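Local coordinates for group 3 allergen SMIPP-S YvT004A06 (Sarcoptes scabiei type hominis, PDB 3H7T), which has the fold of a trypsin-like serine protease but, as an inactivated scabies mite paralogue, probably lacks proteolytic activity, at residues G4-I9 and S136-E141; V18-K23 and Q41-T46; S29-N34 and I105-L110. All coordinates share one frame; numbering follows the deposited sequence.

In the fold
The three contacts mark separate joints of a two-barrel trypsin fold. Contact 1 adds the N-terminal strand 5-6 to strand 140-147 of the second barrel. Contact 2 packs the end of strand 15-20, in the first barrel, against the short, weakly bonded helix 40-43 and the turn after it. Contact 3 joins the neighbouring strand 26-30 to the linker that runs on toward the second barrel. Their centres lie 21 to 22 Å apart, yet contacts 2 and 3 come within about 6 Å at their nearest atoms, against about 8 Å for contacts 1 and 3. All three are away from the annotated zinc sites; the side chain of Leu-107 is about 12 Å from a bound zinc ion.

Contact 1: residues G4-I9 and S136-E141; sequences GKKSDI and SGDLME
Glu-141 lies against CB and OG of Ser-7 and ends at Lys-5, and its side chain can be followed atom by atom. Glu-141 and Lys-5 put their CB atoms on the same face of the sheet. In Glu-141 a chi1 of 65° then sets CG between the backbone N and the carbonyl carbon, 3.6 Å from CB of Ser-7, which its CB also approaches. Beyond CG the chain is extended; CD has OG of Ser-7 and NZ of Lys-5 as its neighbours, and the carboxylate divides its oxygens. OE1 of Glu-141 forms a salt bridge of 2.6 Å with NZ of Lys-5, while OE2 lies 2.7 Å from OG of Ser-7. That OG also has OE1 of Glu-12 as a partner.

The backbones of the same residues form an antiparallel ladder. Lys-5 and Glu-141 are a hydrogen-bonded pair (Lys-5 N to Glu-141 O 2.9 Å, Glu-141 N to Lys-5 O 2.8 Å), Lys-6 and Met-140 the non-hydrogen-bonded pair next to it, and Ser-7 N reaches Leu-139 O at 2.8 Å with a nearly straight N-H (165°). A water donates to that same Leu-139 O and to Ser-7 O. Met-140 bends back so that its CE is 3.6 Å from Lys-6 N. The ladder thus adds strand 5-6 to strand 140-147. Because Glu-12 also brings a carboxylate close to Glu-141 OE2, the ammonium of Lys-5 probably offsets part of the repulsion between the two acids.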
ATOM      1  N   GLY A   4     -13.398  -1.195   8.678  1.00 20.42           N
ATOM      2  CA  GLY A   4     -13.674  -0.075   7.793  1.00 20.92           C
ATOM      3  C   GLY A   4     -15.095  -0.190   7.276  1.00 21.45           C
ATOM      4  O   GLY A   4     -15.934  -0.826   7.901  1.00 20.58           O
ATOM      5  N   LYS A   5     -15.359   0.426   6.131  1.00 22.20           N
ATOM      6  CA  LYS A   5     -16.689   0.381   5.527  1.00 24.29           C
ATOM      7  C   LYS A   5     -16.581   0.359   4.015  1.00 24.14           C
ATOM      8  O   LYS A   5     -15.524   0.687   3.460  1.00 23.09           O
ATOM      9  CB  LYS A   5     -17.557   1.548   6.008  1.00 25.22           C
ATOM     10  CG  LYS A   5     -16.953   2.929   5.826  1.00 30.11           C
ATOM     11  CD  LYS A   5     -18.019   4.000   6.059  1.00 40.68           C
ATOM     12  CE  LYS A   5     -17.412   5.326   6.502  1.00 43.71           C
ATOM     13  NZ  LYS A   5     -16.680   6.003   5.402  1.00 47.99           N
ATOM     14  N   LYS A   6     -17.666  -0.038   3.352  1.00 24.34           N
ATOM     15  CA  LYS A   6     -17.688  -0.103   1.896  1.00 25.56           C
ATOM     16  C   LYS A   6     -17.442   1.276   1.312  1.00 25.40           C
ATOM     17  O   LYS A   6     -18.025   2.264   1.755  1.00 25.61           O
ATOM     18  CB  LYS A   6     -19.014  -0.678   1.367  1.00 26.25           C
ATOM     19  CG  LYS A   6     -18.994  -0.936  -0.141  1.00 32.43           C
ATOM     20  CD  LYS A   6     -20.383  -0.905  -0.786  1.00 38.11           C
ATOM     21  CE  LYS A   6     -21.115  -2.217  -0.625  1.00 40.46           C
ATOM     22  NZ  LYS A   6     -22.209  -2.374  -1.647  1.00 41.24           N
ATOM     23  N   SER A   7     -16.554   1.336   0.331  1.00 25.06           N
ATOM     24  CA  SER A   7     -16.228   2.587  -0.313  1.00 25.46           C
ATOM     25  C   SER A   7     -16.670   2.576  -1.777  1.00 25.24           C
ATOM     26  O   SER A   7     -17.479   1.743  -2.192  1.00 24.25           O
ATOM     27  CB  SER A   7     -14.725   2.854  -0.207  1.00 26.48           C
ATOM     28  OG  SER A   7     -14.427   4.201  -0.537  1.00 26.16           O
ATOM     29  N   ASP A   8     -16.121   3.510  -2.543  1.00 25.18           N
ATOM     30  CA  ASP A   8     -16.363   3.616  -3.975  1.00 26.17           C
ATOM     31  C   ASP A   8     -15.083   4.134  -4.618  1.00 24.50           C
ATOM     32  O   ASP A   8     -14.366   4.941  -4.008  1.00 24.63           O
ATOM     33  CB  ASP A   8     -17.519   4.577  -4.248  1.00 26.96           C
ATOM     34  CG  ASP A   8     -17.931   4.587  -5.701  1.00 33.99           C
ATOM     35  OD1 ASP A   8     -17.443   5.460  -6.448  1.00 36.61           O
ATOM     36  OD2 ASP A   8     -18.727   3.712  -6.105  1.00 44.67           O
ATOM     37  N   ILE A   9     -14.787   3.677  -5.833  1.00 23.60           N
ATOM     38  CA  ILE A   9     -13.544   4.066  -6.516  1.00 23.89           C
ATOM     39  C   ILE A   9     -13.481   5.576  -6.796  1.00 25.13           C
ATOM     40  O   ILE A   9     -12.391   6.124  -6.956  1.00 24.31           O
ATOM     41  CB  ILE A   9     -13.255   3.210  -7.796  1.00 23.11           C
ATOM     42  CG1 ILE A   9     -11.795   3.349  -8.258  1.00 26.85           C
ATOM     43  CG2 ILE A   9     -14.214   3.569  -8.938  1.00 20.99           C
ATOM     44  CD1 ILE A   9     -10.733   2.830  -7.266  1.00 26.59           C
ATOM     45  N   SER A 136     -11.862  -9.017  -0.026  1.00 20.23           N
ATOM     46  CA  SER A 136     -13.152  -8.354  -0.194  1.00 20.95           C
ATOM     47  C   SER A 136     -13.395  -8.124  -1.688  1.00 20.82           C
ATOM     48  O   SER A 136     -12.506  -7.655  -2.384  1.00 20.44           O
ATOM     49  CB  SER A 136     -13.149  -7.012   0.546  1.00 20.69           C
ATOM     50  OG  SER A 136     -14.373  -6.322   0.368  1.00 19.30           O
ATOM     51  N   GLY A 137     -14.595  -8.444  -2.177  1.00 20.89           N
ATOM     52  CA  GLY A 137     -14.964  -8.133  -3.564  1.00 20.84           C
ATOM     53  C   GLY A 137     -15.109  -6.633  -3.810  1.00 22.00           C
ATOM     54  O   GLY A 137     -14.870  -6.142  -4.919  1.00 23.23           O
ATOM     55  N   ASP A 138     -15.485  -5.911  -2.756  1.00 20.84           N
ATOM     56  CA  ASP A 138     -15.768  -4.485  -2.810  1.00 21.14           C
ATOM     57  C   ASP A 138     -14.614  -3.707  -2.187  1.00 20.58           C
ATOM     58  O   ASP A 138     -14.008  -4.162  -1.205  1.00 19.40           O
ATOM     59  CB  ASP A 138     -17.031  -4.172  -2.000  1.00 22.09           C
ATOM     60  CG  ASP A 138     -18.275  -4.867  -2.531  1.00 24.78           C
ATOM     61  OD1 ASP A 138     -18.464  -4.946  -3.760  1.00 25.97           O
ATOM     62  OD2 ASP A 138     -19.099  -5.304  -1.700  1.00 30.67           O
ATOM     63  N   LEU A 139     -14.319  -2.542  -2.754  1.00 21.18           N
ATOM     64  CA  LEU A 139     -13.335  -1.630  -2.174  1.00 20.64           C
ATOM     65  C   LEU A 139     -13.836  -1.139  -0.810  1.00 20.12           C
ATOM     66  O   LEU A 139     -14.991  -0.711  -0.680  1.00 20.59           O
ATOM     67  CB  LEU A 139     -13.063  -0.449  -3.122  1.00 20.87           C
ATOM     68  CG  LEU A 139     -12.105   0.641  -2.612  1.00 22.01           C
ATOM     69  CD1 LEU A 139     -10.678   0.108  -2.586  1.00 18.18           C
ATOM     70  CD2 LEU A 139     -12.198   1.899  -3.479  1.00 19.59           C
ATOM     71  N   MET A 140     -12.981  -1.261   0.206  1.00 19.46           N
ATOM     72  CA  MET A 140     -13.293  -0.803   1.561  1.00 19.24           C
ATOM     73  C   MET A 140     -12.406   0.386   1.907  1.00 19.21           C
ATOM     74  O   MET A 140     -11.314   0.522   1.353  1.00 19.20           O
ATOM     75  CB  MET A 140     -13.054  -1.910   2.581  1.00 18.91           C
ATOM     76  CG  MET A 140     -13.776  -3.247   2.272  1.00 23.30           C
ATOM     77  SD  MET A 140     -15.572  -3.096   2.332  1.00 27.44           S
ATOM     78  CE  MET A 140     -15.869  -3.118   4.095  1.00 26.98           C
ATOM     79  N   GLU A 141     -12.859   1.218   2.843  1.00 18.50           N
ATOM     80  CA  GLU A 141     -12.044   2.335   3.322  1.00 19.58           C
ATOM     81  C   GLU A 141     -12.101   2.441   4.839  1.00 20.08           C
ATOM     82  O   GLU A 141     -13.078   2.027   5.458  1.00 21.86           O
ATOM     83  CB  GLU A 141     -12.505   3.665   2.697  1.00 18.78           C
ATOM     84  CG  GLU A 141     -13.916   4.071   3.132  1.00 25.73           C
ATOM     85  CD  GLU A 141     -14.305   5.481   2.728  1.00 35.02           C
ATOM     86  OE1 GLU A 141     -14.851   6.200   3.585  1.00 43.14           O
ATOM     87  OE2 GLU A 141     -14.073   5.878   1.569  1.00 37.98           O
TER
HETATM   88  O   HOH W   1     -16.950  -0.681  -2.693  1.00 26.25           O

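Contact 2: residues V18-K23 and Q41-T46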
ATOM      1  N   VAL A  18      -3.433  -4.954  -7.704  1.00 24.66           N
ATOM      2  CA  VAL A  18      -2.231  -5.544  -8.284  1.00 25.80           C
ATOM      3  C   VAL A  18      -2.389  -7.056  -8.287  1.00 26.75           C
ATOM      4  O   VAL A  18      -2.235  -7.720  -7.259  1.00 27.40           O
ATOM      5  CB  VAL A  18      -0.938  -5.106  -7.563  1.00 25.71           C
ATOM      6  CG1 VAL A  18       0.296  -5.749  -8.217  1.00 26.82           C
ATOM      7  CG2 VAL A  18      -0.818  -3.576  -7.565  1.00 23.44           C
ATOM      8  N   LEU A  19      -2.733  -7.582  -9.457  1.00 26.63           N
ATOM      9  CA  LEU A  19      -2.959  -9.008  -9.626  1.00 27.27           C
ATOM     10  C   LEU A  19      -1.651  -9.675 -10.016  1.00 27.21           C
ATOM     11  O   LEU A  19      -1.007  -9.296 -11.001  1.00 27.23           O
ATOM     12  CB  LEU A  19      -4.058  -9.254 -10.674  1.00 27.05           C
ATOM     13  CG  LEU A  19      -5.495  -8.981 -10.200  1.00 27.12           C
ATOM     14  CD1 LEU A  19      -5.835  -7.494 -10.170  1.00 33.11           C
ATOM     15  CD2 LEU A  19      -6.516  -9.746 -11.043  1.00 33.43           C
ATOM     16  N   VAL A  20      -1.250 -10.651  -9.219  1.00 27.60           N
ATOM     17  CA  VAL A  20       0.024 -11.319  -9.411  1.00 29.06           C
ATOM     18  C   VAL A  20      -0.250 -12.792  -9.628  1.00 30.37           C
ATOM     19  O   VAL A  20      -0.895 -13.439  -8.803  1.00 28.77           O
ATOM     20  CB  VAL A  20       0.964 -11.114  -8.200  1.00 28.67           C
ATOM     21  CG1 VAL A  20       2.325 -11.707  -8.478  1.00 31.07           C
ATOM     22  CG2 VAL A  20       1.101  -9.621  -7.868  1.00 29.41           C
ATOM     23  N   ASP A  21       0.254 -13.312 -10.745  1.00 32.22           N
ATOM     24  CA  ASP A  21      -0.023 -14.676 -11.164  1.00 33.82           C
ATOM     25  C   ASP A  21       0.362 -15.693 -10.091  1.00 33.74           C
ATOM     26  O   ASP A  21       1.520 -15.753  -9.667  1.00 33.96           O
ATOM     27  CB  ASP A  21       0.687 -14.972 -12.487  1.00 34.99           C
ATOM     28  CG  ASP A  21       0.011 -16.068 -13.277  1.00 38.41           C
ATOM     29  OD1 ASP A  21      -0.580 -16.966 -12.649  1.00 41.17           O
ATOM     30  OD2 ASP A  21       0.074 -16.038 -14.526  1.00 45.98           O
ATOM     31  N   GLU A  22      -0.638 -16.463  -9.652  1.00 33.80           N
ATOM     32  CA  GLU A  22      -0.507 -17.524  -8.633  1.00 33.86           C
ATOM     33  C   GLU A  22       0.047 -17.054  -7.276  1.00 33.75           C
ATOM     34  O   GLU A  22       0.521 -17.862  -6.466  1.00 33.63           O
ATOM     35  CB  GLU A  22       0.289 -18.722  -9.181  1.00 34.59           C
ATOM     36  N   LYS A  23      -0.045 -15.747  -7.027  1.00 32.28           N
ATOM     37  CA  LYS A  23       0.447 -15.146  -5.795  1.00 31.57           C
ATOM     38  C   LYS A  23      -0.648 -14.291  -5.134  1.00 29.89           C
ATOM     39  O   LYS A  23      -1.667 -14.001  -5.771  1.00 28.73           O
ATOM     40  CB  LYS A  23       1.688 -14.296  -6.100  1.00 31.59           C
ATOM     41  CG  LYS A  23       2.920 -15.097  -6.550  1.00 36.49           C
ATOM     42  CD  LYS A  23       3.746 -15.575  -5.365  1.00 37.01           C
ATOM     43  N   GLN A  41       6.825  -6.742  -0.971  1.00 23.25           N
ATOM     44  CA  GLN A  41       6.393  -8.107  -0.626  1.00 25.19           C
ATOM     45  C   GLN A  41       5.409  -8.715  -1.630  1.00 26.67           C
ATOM     46  O   GLN A  41       5.204  -9.928  -1.643  1.00 28.59           O
ATOM     47  CB  GLN A  41       5.773  -8.148   0.781  1.00 24.36           C
ATOM     48  CG  GLN A  41       4.371  -7.512   0.869  1.00 20.78           C
ATOM     49  CD  GLN A  41       3.848  -7.441   2.291  1.00 23.44           C
ATOM     50  OE1 GLN A  41       3.898  -6.384   2.919  1.00 19.19           O
ATOM     51  NE2 GLN A  41       3.360  -8.575   2.819  1.00 15.69           N
ATOM     52  N   CYS A  42       4.794  -7.865  -2.442  1.00 27.65           N
ATOM     53  CA  CYS A  42       3.790  -8.282  -3.411  1.00 29.51           C
ATOM     54  C   CYS A  42       4.399  -8.849  -4.681  1.00 29.78           C
ATOM     55  O   CYS A  42       3.841  -9.764  -5.279  1.00 29.14           O
ATOM     56  CB  CYS A  42       2.906  -7.090  -3.790  1.00 29.85           C
ATOM     57  SG  CYS A  42       2.032  -6.353  -2.390  1.00 41.19           S
ATOM     58  N   VAL A  43       5.534  -8.294  -5.096  1.00 30.71           N
ATOM     59  CA  VAL A  43       6.032  -8.519  -6.455  1.00 31.94           C
ATOM     60  C   VAL A  43       7.527  -8.847  -6.546  1.00 33.11           C
ATOM     61  O   VAL A  43       8.055  -9.041  -7.645  1.00 33.13           O
ATOM     62  CB  VAL A  43       5.701  -7.312  -7.377  1.00 31.66           C
ATOM     63  CG1 VAL A  43       4.174  -7.136  -7.533  1.00 30.11           C
ATOM     64  CG2 VAL A  43       6.355  -6.025  -6.854  1.00 30.04           C
ATOM     65  N   ASP A  44       8.194  -8.907  -5.395  1.00 34.42           N
ATOM     66  CA  ASP A  44       9.620  -9.233  -5.318  1.00 35.16           C
ATOM     67  C   ASP A  44       9.934 -10.565  -6.001  1.00 35.40           C
ATOM     68  O   ASP A  44       9.420 -11.608  -5.604  1.00 34.79           O
ATOM     69  CB  ASP A  44      10.072  -9.282  -3.855  1.00 36.07           C
ATOM     70  CG  ASP A  44      11.569  -9.491  -3.705  1.00 38.62           C
ATOM     71  OD1 ASP A  44      12.333  -9.056  -4.591  1.00 39.10           O
ATOM     72  OD2 ASP A  44      11.983 -10.081  -2.687  1.00 45.19           O
ATOM     73  N   GLY A  45      10.775 -10.504  -7.032  1.00 35.68           N
ATOM     74  CA  GLY A  45      11.214 -11.689  -7.767  1.00 36.07           C
ATOM     75  C   GLY A  45      10.188 -12.229  -8.750  1.00 36.36           C
ATOM     76  O   GLY A  45      10.313 -13.360  -9.213  1.00 36.59           O
ATOM     77  N   THR A  46       9.183 -11.416  -9.072  1.00 36.28           N
ATOM     78  CA  THR A  46       8.126 -11.799 -10.005  1.00 36.47           C
ATOM     79  C   THR A  46       8.296 -11.077 -11.337  1.00 36.35           C
ATOM     80  O   THR A  46       8.470  -9.853 -11.380  1.00 34.94           O
ATOM     81  CB  THR A  46       6.713 -11.527  -9.412  1.00 36.50           C
ATOM     82  OG1 THR A  46       6.534 -12.310  -8.226  1.00 37.45           O
ATOM     83  CG2 THR A  46       5.615 -11.892 -10.403  1.00 35.22           C
TER
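Val-20 presents both methyls to the 41-46 segment and has more surface buried here than any other residue of the contact. Its CG1 stands anti to the backbone N (chi1 -175°) and meets CG2 of Thr-46 at 3.8 Å, the two side chains crossing obliquely. Its CG2 touches the backbone of Cys-42, coming 3.8 Å from the carbonyl O of that residue.

Thr-46, next in buried surface, is delivered by a type II turn that starts at Val-43, with Thr-46 N bonded to Val-43 O at 3.0 Å. Cys-42 contributes mainly backbone, while its SG makes the disulfide to Cys-26 on the adjacent strand. CG1 of Val-43 touches both valines: it is 4.0 Å from CG2 of Val-20 and 4.2 Å from CG1 of Val-18, and the side chain of Val-43 crosses each of theirs at about a right angle. Ile-51 of strand 51-55 packs on Val-18, Val-43 and Thr-46.

In sequence Gln-41 appears to hold the place of the catalytic histidine in the family's Ala-Ala-His-Cys motif. The contact is apolar, with the methyls of Val-20 resting on methyls and on the Cys-42 carbonyl, which is consistent with van der Waals packing, while the disulfide supplies the covalent tie.

Contact 3: residues S29-N34 and I105-L110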
ATOM      1  N   SER A  29      -1.300   2.224  -5.879  1.00 22.13           N
ATOM      2  CA  SER A  29      -1.758   3.594  -6.069  1.00 24.12           C
ATOM      3  C   SER A  29      -1.140   4.205  -7.341  1.00 24.51           C
ATOM      4  O   SER A  29       0.023   3.933  -7.656  1.00 25.50           O
ATOM      5  CB  SER A  29      -1.412   4.428  -4.825  1.00 24.64           C
ATOM      6  OG  SER A  29      -2.403   5.418  -4.598  1.00 38.23           O
ATOM      7  N   ILE A  30      -1.928   5.010  -8.060  1.00 23.49           N
ATOM      8  CA  ILE A  30      -1.483   5.714  -9.262  1.00 24.07           C
ATOM      9  C   ILE A  30      -0.581   6.896  -8.919  1.00 23.89           C
ATOM     10  O   ILE A  30      -1.032   7.869  -8.307  1.00 22.71           O
ATOM     11  CB  ILE A  30      -2.667   6.330 -10.092  1.00 24.67           C
ATOM     12  CG1 ILE A  30      -3.882   5.386 -10.185  1.00 27.76           C
ATOM     13  CG2 ILE A  30      -2.160   6.826 -11.454  1.00 20.07           C
ATOM     14  CD1 ILE A  30      -3.910   4.467 -11.358  1.00 27.98           C
ATOM     15  N   LEU A  31       0.672   6.830  -9.358  1.00 23.93           N
ATOM     16  CA  LEU A  31       1.572   7.985  -9.269  1.00 25.17           C
ATOM     17  C   LEU A  31       1.540   8.846 -10.541  1.00 26.18           C
ATOM     18  O   LEU A  31       1.444  10.080 -10.469  1.00 26.45           O
ATOM     19  CB  LEU A  31       2.997   7.535  -8.921  1.00 25.13           C
ATOM     20  CG  LEU A  31       3.148   6.891  -7.535  1.00 26.49           C
ATOM     21  CD1 LEU A  31       4.600   6.556  -7.244  1.00 32.37           C
ATOM     22  CD2 LEU A  31       2.561   7.769  -6.428  1.00 26.07           C
ATOM     23  N   THR A  32       1.631   8.188 -11.695  1.00 26.59           N
ATOM     24  CA  THR A  32       1.476   8.836 -13.006  1.00 27.50           C
ATOM     25  C   THR A  32       0.760   7.868 -13.937  1.00 28.27           C
ATOM     26  O   THR A  32       0.490   6.725 -13.557  1.00 28.97           O
ATOM     27  CB  THR A  32       2.834   9.238 -13.666  1.00 27.16           C
ATOM     28  OG1 THR A  32       3.533   8.067 -14.109  1.00 28.21           O
ATOM     29  CG2 THR A  32       3.723  10.041 -12.714  1.00 24.08           C
ATOM     30  N   ALA A  33       0.487   8.312 -15.162  1.00 28.76           N
ATOM     31  CA  ALA A  33      -0.180   7.480 -16.161  1.00 28.98           C
ATOM     32  C   ALA A  33       0.601   6.207 -16.490  1.00 28.75           C
ATOM     33  O   ALA A  33       0.051   5.260 -17.047  1.00 29.47           O
ATOM     34  CB  ALA A  33      -0.445   8.290 -17.428  1.00 29.68           C
ATOM     35  N   ASN A  34       1.880   6.193 -16.138  1.00 29.64           N
ATOM     36  CA  ASN A  34       2.774   5.079 -16.447  1.00 29.62           C
ATOM     37  C   ASN A  34       3.295   4.329 -15.218  1.00 28.97           C
ATOM     38  O   ASN A  34       3.844   3.233 -15.349  1.00 28.99           O
ATOM     39  CB  ASN A  34       3.951   5.591 -17.288  1.00 30.25           C
ATOM     40  CG  ASN A  34       3.492   6.288 -18.555  1.00 32.56           C
ATOM     41  OD1 ASN A  34       3.015   5.646 -19.496  1.00 33.20           O
ATOM     42  ND2 ASN A  34       3.621   7.609 -18.581  1.00 33.94           N
ATOM     43  N   ILE A 105      -2.288  10.209  -7.511  1.00 28.40           N
ATOM     44  CA  ILE A 105      -2.126  10.769  -6.173  1.00 27.52           C
ATOM     45  C   ILE A 105      -0.739  11.399  -6.075  1.00 27.25           C
ATOM     46  O   ILE A 105       0.244  10.792  -6.492  1.00 25.87           O
ATOM     47  CB  ILE A 105      -2.306   9.682  -5.054  1.00 27.30           C
ATOM     48  CG1 ILE A 105      -2.300  10.309  -3.653  1.00 27.11           C
ATOM     49  CG2 ILE A 105      -1.229   8.598  -5.142  1.00 19.80           C
ATOM     50  CD1 ILE A 105      -3.652  10.813  -3.180  1.00 28.11           C
ATOM     51  N   GLU A 106      -0.668  12.607  -5.520  1.00 28.72           N
ATOM     52  CA  GLU A 106       0.604  13.331  -5.394  1.00 29.99           C
ATOM     53  C   GLU A 106       1.499  12.749  -4.304  1.00 28.96           C
ATOM     54  O   GLU A 106       1.015  12.222  -3.303  1.00 28.72           O
ATOM     55  CB  GLU A 106       0.366  14.827  -5.135  1.00 30.92           C
ATOM     56  CG  GLU A 106      -0.313  15.583  -6.282  1.00 38.60           C
ATOM     57  CD  GLU A 106       0.443  15.489  -7.600  1.00 48.39           C
ATOM     58  OE1 GLU A 106       1.659  15.776  -7.619  1.00 52.68           O
ATOM     59  OE2 GLU A 106      -0.189  15.133  -8.621  1.00 55.19           O
ATOM     60  N   LEU A 107       2.808  12.843  -4.503  1.00 28.70           N
ATOM     61  CA  LEU A 107       3.766  12.436  -3.476  1.00 27.82           C
ATOM     62  C   LEU A 107       3.862  13.492  -2.369  1.00 27.26           C
ATOM     63  O   LEU A 107       3.595  14.664  -2.617  1.00 27.33           O
ATOM     64  CB  LEU A 107       5.136  12.149  -4.102  1.00 28.37           C
ATOM     65  CG  LEU A 107       5.210  10.921  -5.021  1.00 25.35           C
ATOM     66  CD1 LEU A 107       6.543  10.857  -5.785  1.00 18.52           C
ATOM     67  CD2 LEU A 107       5.001   9.645  -4.205  1.00 23.75           C
ATOM     68  N   PRO A 108       4.223  13.076  -1.136  1.00 26.49           N
ATOM     69  CA  PRO A 108       4.372  14.012  -0.031  1.00 25.45           C
ATOM     70  C   PRO A 108       5.726  14.724  -0.115  1.00 25.55           C
ATOM     71  O   PRO A 108       6.577  14.315  -0.900  1.00 23.27           O
ATOM     72  CB  PRO A 108       4.378  13.086   1.182  1.00 26.16           C
ATOM     73  CG  PRO A 108       5.077  11.877   0.690  1.00 26.08           C
ATOM     74  CD  PRO A 108       4.565  11.700  -0.724  1.00 26.54           C
ATOM     75  N   SER A 109       5.922  15.742   0.719  1.00 26.76           N
ATOM     76  CA  SER A 109       7.210  16.428   0.847  1.00 28.25           C
ATOM     77  C   SER A 109       8.256  15.500   1.471  1.00 28.10           C
ATOM     78  O   SER A 109       7.912  14.499   2.129  1.00 26.24           O
ATOM     79  CB  SER A 109       7.054  17.692   1.692  1.00 28.71           C
ATOM     80  OG  SER A 109       6.557  17.369   2.981  1.00 37.53           O
ATOM     81  N   LEU A 110       9.528  15.830   1.259  1.00 27.74           N
ATOM     82  CA  LEU A 110      10.625  14.988   1.713  1.00 28.58           C
ATOM     83  C   LEU A 110      10.552  14.719   3.207  1.00 27.83           C
ATOM     84  O   LEU A 110      10.354  15.638   4.004  1.00 27.82           O
ATOM     85  CB  LEU A 110      11.981  15.606   1.356  1.00 29.70           C
ATOM     86  CG  LEU A 110      13.226  14.861   1.858  1.00 32.55           C
ATOM     87  CD1 LEU A 110      13.438  13.536   1.120  1.00 35.34           C
ATOM     88  CD2 LEU A 110      14.453  15.750   1.731  1.00 35.59           C
TER
HETATM   89  O   HOH W   2       1.994  11.464  -8.203  1.00 35.58           O
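Leu-31 and Leu-107 meet methyl to methyl, CD2 of Leu-31 lying 3.8 Å from CD2 of Leu-107, with the two side chains crossing at about a right angle. The same CD2 of Leu-31 is also close to the carbonyl O of Ile-105 and 4.1 Å from CG2 of Ile-105, so this one methyl bridges two residues of 105-110.

In Ile-105, CG1 is anti to the backbone N (chi1 -173°), which leaves CG2 in the position between backbone N and carbonyl carbon. There CG2 of Ile-105 comes 3.4 Å from OG of Ser-29 and 3.3 Å from O of Ile-30. That carbonyl is already engaged, for Ile-105 N donates to Ile-30 O at 2.8 Å with an almost linear N-H (174°). The bond ties Ile-30, on strand 26-30 in the first barrel, to the linker that leads into the second, a connection belonging to the two-barrel fold of trypsin-like proteases. Around it, Leu-196 of strand 195-200 touches Ser-29, Leu-31 and Ile-105, and Ile-224 of helix 221-228 packs on both leucines.

A water adds a second polar link between the two backbones, donating to Leu-31 O at 2.7 Å and, at a short distance, to Ile-105 O. On the strand side of this link, Leu-31 and Thr-32 form a classic beta bulge facing Phe-35.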